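Local structure of SusD/RagB family nutrient-binding outer membrane lipoprotein (Bacteroides vulgatus, 4F7A) at residues M209-V214 with R501-T506; K225-S230 with G348-N353; E294-P299 with Q313-I318; K401-T406 with L450-T455. The protein probably binds mucin O-glycans at the bacterial surface, as a SusD-like lipoprotein working with an outer-membrane transporter. All coordinates share one frame; numbering follows the deposited sequence.

Contact 1: M209-V214 with R501-T506; sequences MRVSNV and RLWWDT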
loop_
_atom_site.group_PDB
_atom_site.type_symbol
_atom_site.label_atom_id
_atom_site.label_comp_id
_atom_site.label_asym_id
_atom_site.label_seq_id
_atom_site.Cartn_x
_atom_site.Cartn_y
_atom_site.Cartn_z
HETATM N N MSE A 209 5.824 8.651 9.228
HETATM C CA MSE A 209 4.450 9.040 9.476
HETATM C C MSE A 209 3.635 7.870 10.006
HETATM O O MSE A 209 2.807 8.050 10.900
HETATM C CB MSE A 209 3.795 9.665 8.267
HETATM C CG MSE A 209 4.374 10.998 7.874
HETATM SE SE MSE A 209 4.458 12.344 9.261
HETATM C CE MSE A 209 6.277 12.084 9.782
ATOM N N ARG A 210 3.910 6.663 9.525
ATOM C CA ARG A 210 3.228 5.486 10.050
ATOM C C ARG A 210 3.342 5.386 11.581
ATOM O O ARG A 210 2.381 5.038 12.249
ATOM C CB ARG A 210 3.767 4.183 9.449
ATOM C CG ARG A 210 2.881 2.957 9.837
ATOM C CD ARG A 210 1.736 2.714 8.852
ATOM N NE ARG A 210 2.271 2.090 7.656
ATOM C CZ ARG A 210 2.226 2.586 6.421
ATOM N NH1 ARG A 210 1.626 3.736 6.156
ATOM N NH2 ARG A 210 2.799 1.915 5.429
ATOM N N VAL A 211 4.527 5.664 12.128
ATOM C CA VAL A 211 4.748 5.481 13.563
ATOM C C VAL A 211 4.430 6.751 14.371
ATOM O O VAL A 211 4.653 6.762 15.571
ATOM C CB VAL A 211 6.189 5.004 13.905
ATOM C CG1 VAL A 211 6.537 3.751 13.099
ATOM C CG2 VAL A 211 7.210 6.100 13.676
ATOM N N SER A 212 3.902 7.798 13.724
ATOM C CA SER A 212 3.734 9.113 14.384
ATOM C C SER A 212 2.748 9.142 15.552
ATOM O O SER A 212 2.930 9.946 16.467
ATOM C CB SER A 212 3.387 10.212 13.373
ATOM O OG SER A 212 2.164 9.933 12.715
ATOM N N ASN A 213 1.731 8.270 15.544
ATOM C CA ASN A 213 0.767 8.213 16.649
ATOM C C ASN A 213 1.294 7.412 17.816
ATOM O O ASN A 213 1.072 7.799 18.951
ATOM C CB ASN A 213 -0.570 7.623 16.224
ATOM C CG ASN A 213 -1.342 8.523 15.308
ATOM O OD1 ASN A 213 -1.237 9.773 15.375
ATOM N ND2 ASN A 213 -2.171 7.910 14.470
ATOM N N VAL A 214 2.001 6.314 17.540
ATOM C CA VAL A 214 2.567 5.466 18.611
ATOM C C VAL A 214 3.877 5.964 19.193
ATOM O O VAL A 214 4.141 5.768 20.392
ATOM C CB VAL A 214 2.711 3.968 18.154
ATOM C CG1 VAL A 214 3.795 3.797 17.098
ATOM C CG2 VAL A 214 2.986 3.059 19.346
ATOM N N ARG A 501 -5.398 -4.679 17.181
ATOM C CA ARG A 501 -4.650 -3.566 16.637
ATOM C C ARG A 501 -3.150 -3.861 16.547
ATOM O O ARG A 501 -2.532 -4.389 17.499
ATOM C CB ARG A 501 -4.849 -2.293 17.488
ATOM C CG ARG A 501 -6.249 -1.728 17.461
ATOM C CD ARG A 501 -6.300 -0.411 18.186
ATOM N NE ARG A 501 -7.675 0.025 18.411
ATOM C CZ ARG A 501 -8.435 0.665 17.527
ATOM N NH1 ARG A 501 -7.998 0.980 16.307
ATOM N NH2 ARG A 501 -9.668 1.002 17.876
ATOM N N LEU A 502 -2.558 -3.444 15.429
ATOM C CA LEU A 502 -1.106 -3.485 15.288
ATOM C C LEU A 502 -0.463 -2.388 16.120
ATOM O O LEU A 502 -1.146 -1.462 16.570
ATOM C CB LEU A 502 -0.721 -3.388 13.819
ATOM C CG LEU A 502 -1.311 -4.514 12.971
ATOM C CD1 LEU A 502 -0.812 -4.413 11.541
ATOM C CD2 LEU A 502 -0.981 -5.898 13.604
ATOM N N TRP A 503 0.838 -2.524 16.368
ATOM C CA TRP A 503 1.586 -1.594 17.202
ATOM C C TRP A 503 1.386 -0.121 16.797
ATOM O O TRP A 503 1.159 0.739 17.658
ATOM C CB TRP A 503 3.079 -1.969 17.200
ATOM C CG TRP A 503 4.002 -0.952 17.857
ATOM C CD1 TRP A 503 4.144 -0.691 19.197
ATOM C CD2 TRP A 503 4.911 -0.083 17.181
ATOM N NE1 TRP A 503 5.103 0.287 19.386
ATOM C CE2 TRP A 503 5.584 0.679 18.165
ATOM C CE3 TRP A 503 5.256 0.099 15.842
ATOM C CZ2 TRP A 503 6.573 1.615 17.837
ATOM C CZ3 TRP A 503 6.219 1.055 15.514
ATOM C CH2 TRP A 503 6.869 1.791 16.507
ATOM N N TRP A 504 1.444 0.176 15.502
ATOM C CA TRP A 504 1.284 1.571 15.043
ATOM C C TRP A 504 -0.132 2.112 15.032
ATOM O O TRP A 504 -0.326 3.305 14.785
ATOM C CB TRP A 504 1.952 1.835 13.696
ATOM C CG TRP A 504 1.681 0.870 12.555
ATOM C CD1 TRP A 504 2.624 0.113 11.910
ATOM C CD2 TRP A 504 0.446 0.630 11.856
ATOM N NE1 TRP A 504 2.056 -0.591 10.890
ATOM C CE2 TRP A 504 0.719 -0.308 10.837
ATOM C CE3 TRP A 504 -0.853 1.092 12.000
ATOM C CZ2 TRP A 504 -0.254 -0.753 9.957
ATOM C CZ3 TRP A 504 -1.819 0.641 11.159
ATOM C CH2 TRP A 504 -1.526 -0.294 10.144
ATOM N N ASP A 505 -1.091 1.255 15.348
ATOM C CA ASP A 505 -2.517 1.577 15.372
ATOM C C ASP A 505 -2.898 1.827 16.828
ATOM O O ASP A 505 -3.063 0.879 17.607
ATOM C CB ASP A 505 -3.298 0.383 14.787
ATOM C CG ASP A 505 -4.804 0.552 14.831
ATOM O OD1 ASP A 505 -5.296 1.586 15.339
ATOM O OD2 ASP A 505 -5.493 -0.370 14.345
ATOM N N THR A 506 -3.014 3.100 17.194
ATOM C CA THR A 506 -3.353 3.484 18.573
ATOM C C THR A 506 -4.848 3.718 18.744
ATOM O O THR A 506 -5.318 3.947 19.846
ATOM C CB THR A 506 -2.624 4.774 18.977
ATOM O OG1 THR A 506 -3.014 5.825 18.084
ATOM C CG2 THR A 506 -1.114 4.580 18.903
HETATM O O HOH W 1 1.477 5.343 14.708
HETATM O O HOH W 2 -2.519 5.023 14.940
#

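Contact 2: K225-S230 with G348-N353; sequences KALENS and GINPKN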
loop_
_atom_site.group_PDB
_atom_site.type_symbol
_atom_site.label_atom_id
_atom_site.label_comp_id
_atom_site.label_asym_id
_atom_site.label_seq_id
_atom_site.Cartn_x
_atom_site.Cartn_y
_atom_site.Cartn_z
ATOM N N LYS A 225 15.506 13.089 9.268
ATOM C CA LYS A 225 16.463 12.441 8.388
ATOM C C LYS A 225 15.984 12.362 6.938
ATOM O O LYS A 225 16.764 12.676 6.019
ATOM C CB LYS A 225 16.820 11.044 8.911
ATOM C CG LYS A 225 17.680 11.071 10.184
ATOM C CD LYS A 225 18.351 9.705 10.499
ATOM C CE LYS A 225 17.375 8.596 10.628
ATOM N NZ LYS A 225 17.944 7.301 11.160
ATOM N N ALA A 226 14.730 11.951 6.747
ATOM C CA ALA A 226 14.124 11.845 5.431
ATOM C C ALA A 226 14.138 13.160 4.661
ATOM O O ALA A 226 14.532 13.196 3.500
ATOM C CB ALA A 226 12.687 11.317 5.539
ATOM N N LEU A 227 13.754 14.236 5.333
ATOM C CA LEU A 227 13.560 15.517 4.669
ATOM C C LEU A 227 14.786 16.441 4.698
ATOM O O LEU A 227 14.775 17.469 4.036
ATOM C CB LEU A 227 12.311 16.200 5.219
ATOM C CG LEU A 227 11.004 15.519 4.799
ATOM C CD1 LEU A 227 9.807 16.013 5.651
ATOM C CD2 LEU A 227 10.775 15.760 3.275
ATOM N N GLU A 228 15.847 16.075 5.428
ATOM C CA GLU A 228 17.096 16.836 5.373
ATOM C C GLU A 228 18.173 16.150 4.548
ATOM O O GLU A 228 19.172 16.754 4.233
ATOM C CB GLU A 228 17.624 17.110 6.778
ATOM C CG GLU A 228 16.730 18.060 7.542
ATOM C CD GLU A 228 17.352 18.563 8.821
ATOM O OE1 GLU A 228 18.074 17.778 9.497
ATOM O OE2 GLU A 228 17.092 19.743 9.142
ATOM N N ASN A 229 17.989 14.885 4.212
ATOM C CA ASN A 229 18.998 14.214 3.413
ATOM C C ASN A 229 19.159 14.971 2.095
ATOM O O ASN A 229 18.167 15.307 1.429
ATOM C CB ASN A 229 18.632 12.745 3.229
ATOM C CG ASN A 229 19.694 11.962 2.435
ATOM O OD1 ASN A 229 19.827 12.157 1.249
ATOM N ND2 ASN A 229 20.429 11.081 3.105
ATOM N N SER A 230 20.403 15.257 1.727
ATOM C CA SER A 230 20.681 16.136 0.593
ATOM C C SER A 230 20.222 15.569 -0.762
ATOM O O SER A 230 20.099 16.321 -1.710
ATOM C CB SER A 230 22.180 16.457 0.544
ATOM O OG SER A 230 22.899 15.265 0.303
ATOM N N GLY A 348 3.926 19.323 13.159
ATOM C CA GLY A 348 5.061 20.133 13.619
ATOM C C GLY A 348 6.406 19.424 13.555
ATOM O O GLY A 348 7.336 19.765 14.294
ATOM N N ILE A 349 6.529 18.412 12.694
ATOM C CA ILE A 349 7.743 17.631 12.636
ATOM C C ILE A 349 8.341 17.600 11.232
ATOM O O ILE A 349 9.106 16.696 10.896
ATOM C CB ILE A 349 7.532 16.199 13.237
ATOM C CG1 ILE A 349 6.487 15.393 12.458
ATOM C CG2 ILE A 349 7.128 16.307 14.715
ATOM C CD1 ILE A 349 6.180 13.996 13.096
ATOM N N ASN A 350 8.009 18.609 10.423
ATOM C CA ASN A 350 8.634 18.780 9.123
ATOM C C ASN A 350 9.772 19.780 9.290
ATOM O O ASN A 350 9.519 20.925 9.633
ATOM C CB ASN A 350 7.605 19.298 8.106
ATOM C CG ASN A 350 8.121 19.316 6.703
ATOM O OD1 ASN A 350 9.326 19.379 6.473
ATOM N ND2 ASN A 350 7.199 19.281 5.729
ATOM N N PRO A 351 11.020 19.365 9.024
ATOM C CA PRO A 351 12.130 20.329 9.186
ATOM C C PRO A 351 12.177 21.398 8.101
ATOM O O PRO A 351 12.925 22.361 8.239
ATOM C CB PRO A 351 13.370 19.440 9.103
ATOM C CG PRO A 351 12.954 18.343 8.125
ATOM C CD PRO A 351 11.495 18.074 8.505
ATOM N N LYS A 352 11.420 21.233 7.012
ATOM C CA LYS A 352 11.422 22.225 5.935
ATOM C C LYS A 352 10.474 23.355 6.265
ATOM O O LYS A 352 9.506 23.164 6.990
ATOM C CB LYS A 352 10.972 21.586 4.629
ATOM C CG LYS A 352 11.892 20.489 4.125
ATOM C CD LYS A 352 11.399 19.931 2.803
ATOM C CE LYS A 352 12.422 19.027 2.146
ATOM N NZ LYS A 352 13.573 19.780 1.575
ATOM N N ASN A 353 10.715 24.503 5.660
ATOM C CA ASN A 353 9.874 25.673 5.841
ATOM C C ASN A 353 8.689 25.633 4.874
ATOM O O ASN A 353 8.666 26.357 3.876
ATOM C CB ASN A 353 10.697 26.955 5.611
ATOM C CG ASN A 353 11.923 27.055 6.536
ATOM O OD1 ASN A 353 11.896 26.582 7.674
ATOM N ND2 ASN A 353 13.002 27.702 6.044
HETATM O O HOH W 3 15.442 20.277 3.919
#

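Contact 3: E294-P299 with Q313-I318; sequences EYLGVP and QSYSFI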
loop_
_atom_site.group_PDB
_atom_site.type_symbol
_atom_site.label_atom_id
_atom_site.label_comp_id
_atom_site.label_asym_id
_atom_site.label_seq_id
_atom_site.Cartn_x
_atom_site.Cartn_y
_atom_site.Cartn_z
ATOM N N GLU A 294 -23.538 6.586 -14.834
ATOM C CA GLU A 294 -23.168 6.767 -13.431
ATOM C C GLU A 294 -22.004 5.859 -13.048
ATOM O O GLU A 294 -21.767 4.796 -13.666
ATOM C CB GLU A 294 -24.373 6.494 -12.531
ATOM C CG GLU A 294 -25.507 7.498 -12.717
ATOM C CD GLU A 294 -26.862 6.914 -12.341
ATOM O OE1 GLU A 294 -26.934 6.203 -11.326
ATOM O OE2 GLU A 294 -27.838 7.128 -13.090
ATOM N N TYR A 295 -21.285 6.277 -12.026
ATOM C CA TYR A 295 -20.242 5.441 -11.436
ATOM C C TYR A 295 -20.804 4.822 -10.179
ATOM O O TYR A 295 -21.132 5.532 -9.220
ATOM C CB TYR A 295 -18.997 6.259 -11.121
ATOM C CG TYR A 295 -18.310 6.717 -12.393
ATOM C CD1 TYR A 295 -18.727 7.854 -13.068
ATOM C CD2 TYR A 295 -17.264 5.975 -12.936
ATOM C CE1 TYR A 295 -18.111 8.251 -14.273
ATOM C CE2 TYR A 295 -16.649 6.354 -14.123
ATOM C CZ TYR A 295 -17.062 7.494 -14.773
ATOM O OH TYR A 295 -16.443 7.852 -15.941
ATOM N N LEU A 296 -20.907 3.502 -10.174
ATOM C CA LEU A 296 -21.501 2.771 -9.056
ATOM C C LEU A 296 -20.461 1.838 -8.462
ATOM O O LEU A 296 -19.872 1.049 -9.179
ATOM C CB LEU A 296 -22.712 1.959 -9.524
ATOM C CG LEU A 296 -23.885 2.707 -10.133
ATOM C CD1 LEU A 296 -24.991 1.712 -10.511
ATOM C CD2 LEU A 296 -24.436 3.801 -9.172
ATOM N N GLY A 297 -20.224 1.967 -7.154
ATOM C CA GLY A 297 -19.297 1.140 -6.423
ATOM C C GLY A 297 -19.956 0.038 -5.604
ATOM O O GLY A 297 -21.037 0.217 -5.042
ATOM N N VAL A 298 -19.278 -1.100 -5.518
ATOM C CA VAL A 298 -19.776 -2.239 -4.788
ATOM C C VAL A 298 -19.622 -2.054 -3.284
ATOM O O VAL A 298 -18.520 -1.803 -2.799
ATOM C CB VAL A 298 -19.039 -3.526 -5.259
ATOM C CG1 VAL A 298 -19.560 -4.768 -4.530
ATOM C CG2 VAL A 298 -19.184 -3.662 -6.817
ATOM N N PRO A 299 -20.720 -2.178 -2.525
ATOM C CA PRO A 299 -20.589 -2.071 -1.064
ATOM C C PRO A 299 -19.980 -3.336 -0.466
ATOM O O PRO A 299 -20.380 -4.442 -0.826
ATOM C CB PRO A 299 -22.039 -1.932 -0.593
ATOM C CG PRO A 299 -22.811 -2.703 -1.627
ATOM C CD PRO A 299 -22.094 -2.493 -2.932
ATOM N N GLN A 313 -22.557 -7.345 -10.774
ATOM C CA GLN A 313 -21.830 -7.559 -12.019
ATOM C C GLN A 313 -21.943 -6.419 -13.050
ATOM O O GLN A 313 -21.102 -6.314 -13.950
ATOM C CB GLN A 313 -22.328 -8.900 -12.576
ATOM C CG GLN A 313 -22.167 -9.204 -13.997
ATOM C CD GLN A 313 -22.916 -10.489 -14.284
ATOM O OE1 GLN A 313 -24.020 -10.476 -14.837
ATOM N NE2 GLN A 313 -22.375 -11.589 -13.799
ATOM N N SER A 314 -22.958 -5.567 -12.925
ATOM C CA SER A 314 -23.106 -4.403 -13.812
ATOM C C SER A 314 -22.725 -3.060 -13.182
ATOM O O SER A 314 -22.969 -1.998 -13.766
ATOM C CB SER A 314 -24.528 -4.368 -14.369
ATOM O OG SER A 314 -24.735 -5.562 -15.105
ATOM N N TYR A 315 -22.097 -3.112 -12.008
ATOM C CA TYR A 315 -21.489 -1.913 -11.391
ATOM C C TYR A 315 -20.224 -1.478 -12.139
ATOM O O TYR A 315 -19.793 -2.123 -13.113
ATOM C CB TYR A 315 -21.236 -2.147 -9.889
ATOM C CG TYR A 315 -22.440 -1.847 -9.006
ATOM C CD1 TYR A 315 -23.750 -2.108 -9.427
ATOM C CD2 TYR A 315 -22.270 -1.308 -7.740
ATOM C CE1 TYR A 315 -24.854 -1.832 -8.602
ATOM C CE2 TYR A 315 -23.335 -1.059 -6.920
ATOM C CZ TYR A 315 -24.629 -1.287 -7.344
ATOM O OH TYR A 315 -25.679 -0.990 -6.496
ATOM N N SER A 316 -19.646 -0.355 -11.723
ATOM C CA SER A 316 -18.496 0.205 -12.430
ATOM C C SER A 316 -17.265 -0.701 -12.332
ATOM O O SER A 316 -16.948 -1.218 -11.268
ATOM C CB SER A 316 -18.141 1.587 -11.903
ATOM O OG SER A 316 -19.106 2.544 -12.289
ATOM N N PHE A 317 -16.590 -0.859 -13.472
ATOM C CA PHE A 317 -15.417 -1.687 -13.582
ATOM C C PHE A 317 -14.214 -0.781 -13.688
ATOM O O PHE A 317 -14.347 0.373 -14.074
ATOM C CB PHE A 317 -15.519 -2.568 -14.847
ATOM C CG PHE A 317 -14.639 -3.788 -14.800
ATOM C CD1 PHE A 317 -14.940 -4.817 -13.949
ATOM C CD2 PHE A 317 -13.514 -3.899 -15.610
ATOM C CE1 PHE A 317 -14.139 -5.955 -13.879
ATOM C CE2 PHE A 317 -12.717 -5.047 -15.556
ATOM C CZ PHE A 317 -13.032 -6.068 -14.687
ATOM N N ILE A 318 -13.042 -1.317 -13.365
ATOM C CA ILE A 318 -11.796 -0.628 -13.584
ATOM C C ILE A 318 -11.655 -0.230 -15.046
ATOM O O ILE A 318 -12.162 -0.900 -15.943
ATOM C CB ILE A 318 -10.574 -1.482 -13.141
ATOM C CG1 ILE A 318 -9.382 -0.593 -12.805
ATOM C CG2 ILE A 318 -10.213 -2.567 -14.209
ATOM C CD1 ILE A 318 -8.193 -1.360 -12.143
#

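Contact 4: K401-T406 with L450-T455; sequences KALITT and LFKVQT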
loop_
_atom_site.group_PDB
_atom_site.type_symbol
_atom_site.label_atom_id
_atom_site.label_comp_id
_atom_site.label_asym_id
_atom_site.label_seq_id
_atom_site.Cartn_x
_atom_site.Cartn_y
_atom_site.Cartn_z
ATOM N N LYS A 401 -25.654 6.089 4.072
ATOM C CA LYS A 401 -25.365 7.503 4.097
ATOM C C LYS A 401 -23.848 7.728 4.051
ATOM O O LYS A 401 -23.077 7.035 4.747
ATOM C CB LYS A 401 -25.950 8.118 5.380
ATOM C CG LYS A 401 -25.921 9.617 5.421
ATOM C CD LYS A 401 -27.049 10.183 4.564
ATOM C CE LYS A 401 -27.038 11.702 4.502
ATOM N NZ LYS A 401 -25.901 12.223 3.679
ATOM N N ALA A 402 -23.406 8.697 3.249
ATOM C CA ALA A 402 -21.959 8.992 3.134
ATOM C C ALA A 402 -21.387 9.310 4.495
ATOM O O ALA A 402 -21.902 10.174 5.234
ATOM C CB ALA A 402 -21.681 10.159 2.176
ATOM N N LEU A 403 -20.332 8.603 4.849
ATOM C CA LEU A 403 -19.649 8.883 6.106
ATOM C C LEU A 403 -18.683 10.063 6.010
ATOM O O LEU A 403 -18.398 10.716 7.011
ATOM C CB LEU A 403 -18.882 7.666 6.571
ATOM C CG LEU A 403 -19.658 6.381 6.833
ATOM C CD1 LEU A 403 -18.686 5.365 7.440
ATOM C CD2 LEU A 403 -20.878 6.616 7.758
ATOM N N ILE A 404 -18.165 10.320 4.811
ATOM C CA ILE A 404 -17.191 11.399 4.594
ATOM C C ILE A 404 -17.945 12.672 4.229
ATOM O O ILE A 404 -18.719 12.675 3.275
ATOM C CB ILE A 404 -16.191 11.033 3.487
ATOM C CG1 ILE A 404 -15.504 9.679 3.784
ATOM C CG2 ILE A 404 -15.163 12.148 3.355
ATOM C CD1 ILE A 404 -14.808 8.953 2.566
ATOM N N THR A 405 -17.748 13.728 5.014
ATOM C CA THR A 405 -18.373 15.006 4.768
ATOM C C THR A 405 -17.368 16.128 4.416
ATOM O O THR A 405 -17.773 17.223 4.035
ATOM C CB THR A 405 -19.214 15.440 5.976
ATOM O OG1 THR A 405 -18.358 15.535 7.129
ATOM C CG2 THR A 405 -20.355 14.414 6.215
ATOM N N THR A 406 -16.073 15.853 4.489
ATOM C CA THR A 406 -15.086 16.900 4.238
ATOM C C THR A 406 -14.932 17.144 2.740
ATOM O O THR A 406 -15.040 16.224 1.955
ATOM C CB THR A 406 -13.739 16.592 4.943
ATOM O OG1 THR A 406 -12.981 17.793 5.015
ATOM C CG2 THR A 406 -12.953 15.488 4.229
ATOM N N LEU A 450 -14.199 4.925 5.433
ATOM C CA LEU A 450 -14.773 3.850 4.656
ATOM C C LEU A 450 -16.147 3.424 5.188
ATOM O O LEU A 450 -16.360 3.349 6.410
ATOM C CB LEU A 450 -13.837 2.620 4.690
ATOM C CG LEU A 450 -12.398 2.725 4.142
ATOM C CD1 LEU A 450 -11.692 1.354 4.231
ATOM C CD2 LEU A 450 -12.347 3.253 2.719
ATOM N N PHE A 451 -17.060 3.130 4.265
ATOM C CA PHE A 451 -18.306 2.487 4.621
ATOM C C PHE A 451 -18.011 1.197 5.370
ATOM O O PHE A 451 -17.129 0.427 4.971
ATOM C CB PHE A 451 -19.128 2.130 3.372
ATOM C CG PHE A 451 -19.735 3.315 2.679
ATOM C CD1 PHE A 451 -20.682 4.097 3.322
ATOM C CD2 PHE A 451 -19.408 3.598 1.366
ATOM C CE1 PHE A 451 -21.260 5.159 2.700
ATOM C CE2 PHE A 451 -19.971 4.675 0.718
ATOM C CZ PHE A 451 -20.913 5.463 1.377
ATOM N N LYS A 452 -18.780 0.947 6.429
ATOM C CA LYS A 452 -18.677 -0.300 7.214
ATOM C C LYS A 452 -19.354 -1.486 6.541
ATOM O O LYS A 452 -20.285 -1.314 5.777
ATOM C CB LYS A 452 -19.333 -0.139 8.583
ATOM C CG LYS A 452 -19.061 1.180 9.329
ATOM C CD LYS A 452 -17.604 1.470 9.600
ATOM C CE LYS A 452 -17.449 2.687 10.532
ATOM N NZ LYS A 452 -16.042 2.999 10.878
ATOM N N VAL A 453 -18.901 -2.700 6.864
ATOM C CA VAL A 453 -19.496 -3.895 6.303
ATOM C C VAL A 453 -20.977 -3.961 6.657
ATOM O O VAL A 453 -21.375 -3.574 7.740
ATOM C CB VAL A 453 -18.759 -5.216 6.726
ATOM C CG1 VAL A 453 -17.308 -5.182 6.249
ATOM C CG2 VAL A 453 -18.878 -5.483 8.246
ATOM N N GLN A 454 -21.804 -4.415 5.724
ATOM C CA GLN A 454 -23.249 -4.482 5.981
ATOM C C GLN A 454 -23.580 -5.680 6.855
ATOM O O GLN A 454 -24.481 -5.608 7.701
ATOM C CB GLN A 454 -24.009 -4.550 4.657
ATOM C CG GLN A 454 -23.653 -3.387 3.731
ATOM C CD GLN A 454 -24.784 -2.993 2.823
ATOM O OE1 GLN A 454 -25.743 -3.752 2.639
ATOM N NE2 GLN A 454 -24.682 -1.805 2.239
ATOM N N THR A 455 -22.841 -6.773 6.645
ATOM C CA THR A 455 -22.962 -8.011 7.420
ATOM C C THR A 455 -21.580 -8.405 7.946
ATOM O O THR A 455 -20.594 -8.409 7.191
ATOM C CB THR A 455 -23.535 -9.148 6.564
ATOM O OG1 THR A 455 -24.898 -8.838 6.201
ATOM C CG2 THR A 455 -23.467 -10.515 7.297
#

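Contact 1: M209-V214 with R501-T506
R210 lays its aliphatic chain on one face of the W504 indole, and this is the first of two CH-pi contacts joining the segments. With CG anti to the backbone N (chi1 -171°), that atom sits above the five-membered ring, 3.6 Å from its centroid, while CD lies over the middle of the whole indole. Arginine suits the place because its methylenes cover the ring and its guanidinium, turned 64° from the ring plane with W504 NE1 at its edge, forms salt bridges through NH1 to E441 and through NH2 to E437 and D130. D130 also accepts from W504 NE1, which ties both side chains to one acid. In the second CH-pi contact, V214 CG1 stands 3.6 Å from the centroid of the six-membered ring of W503, and V214 CG2 reaches the NE1 side of the same face. V211 CG1 adds an oblique contact to W503 CZ3 at 3.6 Å, and T506 CG2 packs 3.8 Å from CA of V214.

The two tryptophans occupy the central positions of a type I beta turn from L502 to D505, packed where helix 193-210 of this TPR-like protein runs out.

Polar links across the contact run through water. One water donates to R210 O at 2.6 Å and to W504 O at 2.7 Å, and accepts from V214 N. A second donates to W504 O at 2.8 Å while accepting from N213 ND2 and T506 N. N213 OD1 accepts hydrogen bonds from R347 NH2 and N510 N.

Contact 2: K225-S230 with G348-N353
L227, on the last turn of helix 216-228, meets three consecutive residues of the loop 348-353, each with a different part of its side chain. CB comes first, lying 3.7 Å from CG of P351, so that the proline ring rests against the root of the leucine. The first torsion (chi1 -70°) sets CG beside the backbone N. Of the two methyls, CD1 passes over to N350, 3.5 Å from OD1, with CD of P351 also close by. CD2 lies 3.8 Å from CE of K352. A branched leucine suits this place because its two tips serve separate neighbours; R341 of helix 334-346 also touches it.

N350 shapes the surface that L227 meets. Its OD1 accepts from the backbone N of K352 at 2.8 Å, with the donor above the carboxamide plane, which makes an Asx turn around P351. ND2 is held by E354 and by R341 O. Farther out, E228 brings OE2 to 3.7 Å from CB of P351.

K352 CE comes to 3.4 Å from L227 O, bringing a polarised methylene to the carbonyl that a water also binds. This water donates to L227 O at 2.9 Å and accepts from K352 NZ at 3.0 Å. The lysine charge may suit the carbonyls at the helix C terminus. Without a direct hydrogen bond, the segments meet by van der Waals packing, with one water-bridged polar link.

Contact 3: E294-P299 with Q313-I318
L296 lies across one face of the Y315 ring, its CB 3.9 Å from the ring centroid and displaced toward the rim. Its CD1 continues over the ring to CE1 of Y315, 4.0 Å away, and leucine and tyrosine cross at about a right angle. V298 brings CG2 near CB of Y315 and to 4.0 Å from CD2 of Y315, the two side chains crossing obliquely. A tyrosine fits because its ring offers both a broad apolar face and a polarised edge: G297 O lies near the ring plane, 3.2 Å from CE2, where the ring C-H would be slightly positive. The hydroxyl leaves the contact altogether and is hydrogen-bonded to the OH of Y389.

Beyond the ring, S316 and L296 are joined twice. S316 N donates to L296 O at 2.9 Å, with an N-H...O angle of 155°. In return L296 N donates to S316 OG, also at 2.9 Å. The first torsion of the serine (chi1 -71°) puts OG beside its own N, so both can meet L296. S316 OG also lies 3.2 Å from CA of Y295.

M263 of strand 262-263 makes backbone bonds to both V298 and S316. One backbone bond and one serine-hydroxyl bond thus pair two non-strand segments, OG acting where a strand pair would commonly use a carbonyl, in the long loop between helix 279-282 and strand 329-332, beside strand 262-263.

Contact 4: K401-T406 with L450-T455
L403 carries the largest share of this contact, and it works chiefly through one methyl. Its CD1 lies against the backbone of the other loop, 3.2 Å from L450 O and 4.0 Å from CA of F451. CG of L403 is anti to the carbonyl carbon (chi1 -60°) and lies 4.3 Å from CD1 of F451. A leucine suits the position because it offers a branched apolar tip that packs on the backbone at L450 and F451.

F451 answers from the second loop with its edge. CE1 points at K401 O, 3.3 Å away and near the ring plane, an approach in which the weakly positive C-H rim would attract the carbonyl oxygen. CA of A402 comes in obliquely, 3.9 Å from CE1. The phenylalanine side chain also touches M400 and S269 of helix 265-273, while its backbone N donates to the hydroxyl of T266.

L450 contributes mainly its carbonyl. Its side chain turns from K401-T406 to pack on T266 and on W428 of helix 416-431. The two lysines at the margin likewise send their ammonium groups elsewhere, K401 to D388 in the conformer given and K452 to D465 O.

No hydrogen bond crosses between the segments. This is surface packing of two irregular loops, one between helices 356-371 and 416-431 and the other after helix 435-445, brought together over helix 265-273.

Overall arrangement
From the N terminus, the chain reaches contact 1 first: the end of helix 193-210 is met by a loop near the C terminus, and this long closure encloses the other three contacts. Helix 216-228 follows directly and meets the loop after helix 334-346 in contact 2, which touches contact 1 where M209 packs on I349. Within the loop of contact 2 lies contact 3, a short closure between 294-299 and 313-318, about 41 Å away between centres. Contact 4 comes later in series, joining loops after helices 356-371 and 435-445, and meets contact 3 through P299 and Q454. Contacts 1 and 2 tie helix ends to distant loops, while contacts 3 and 4 join loops to loops.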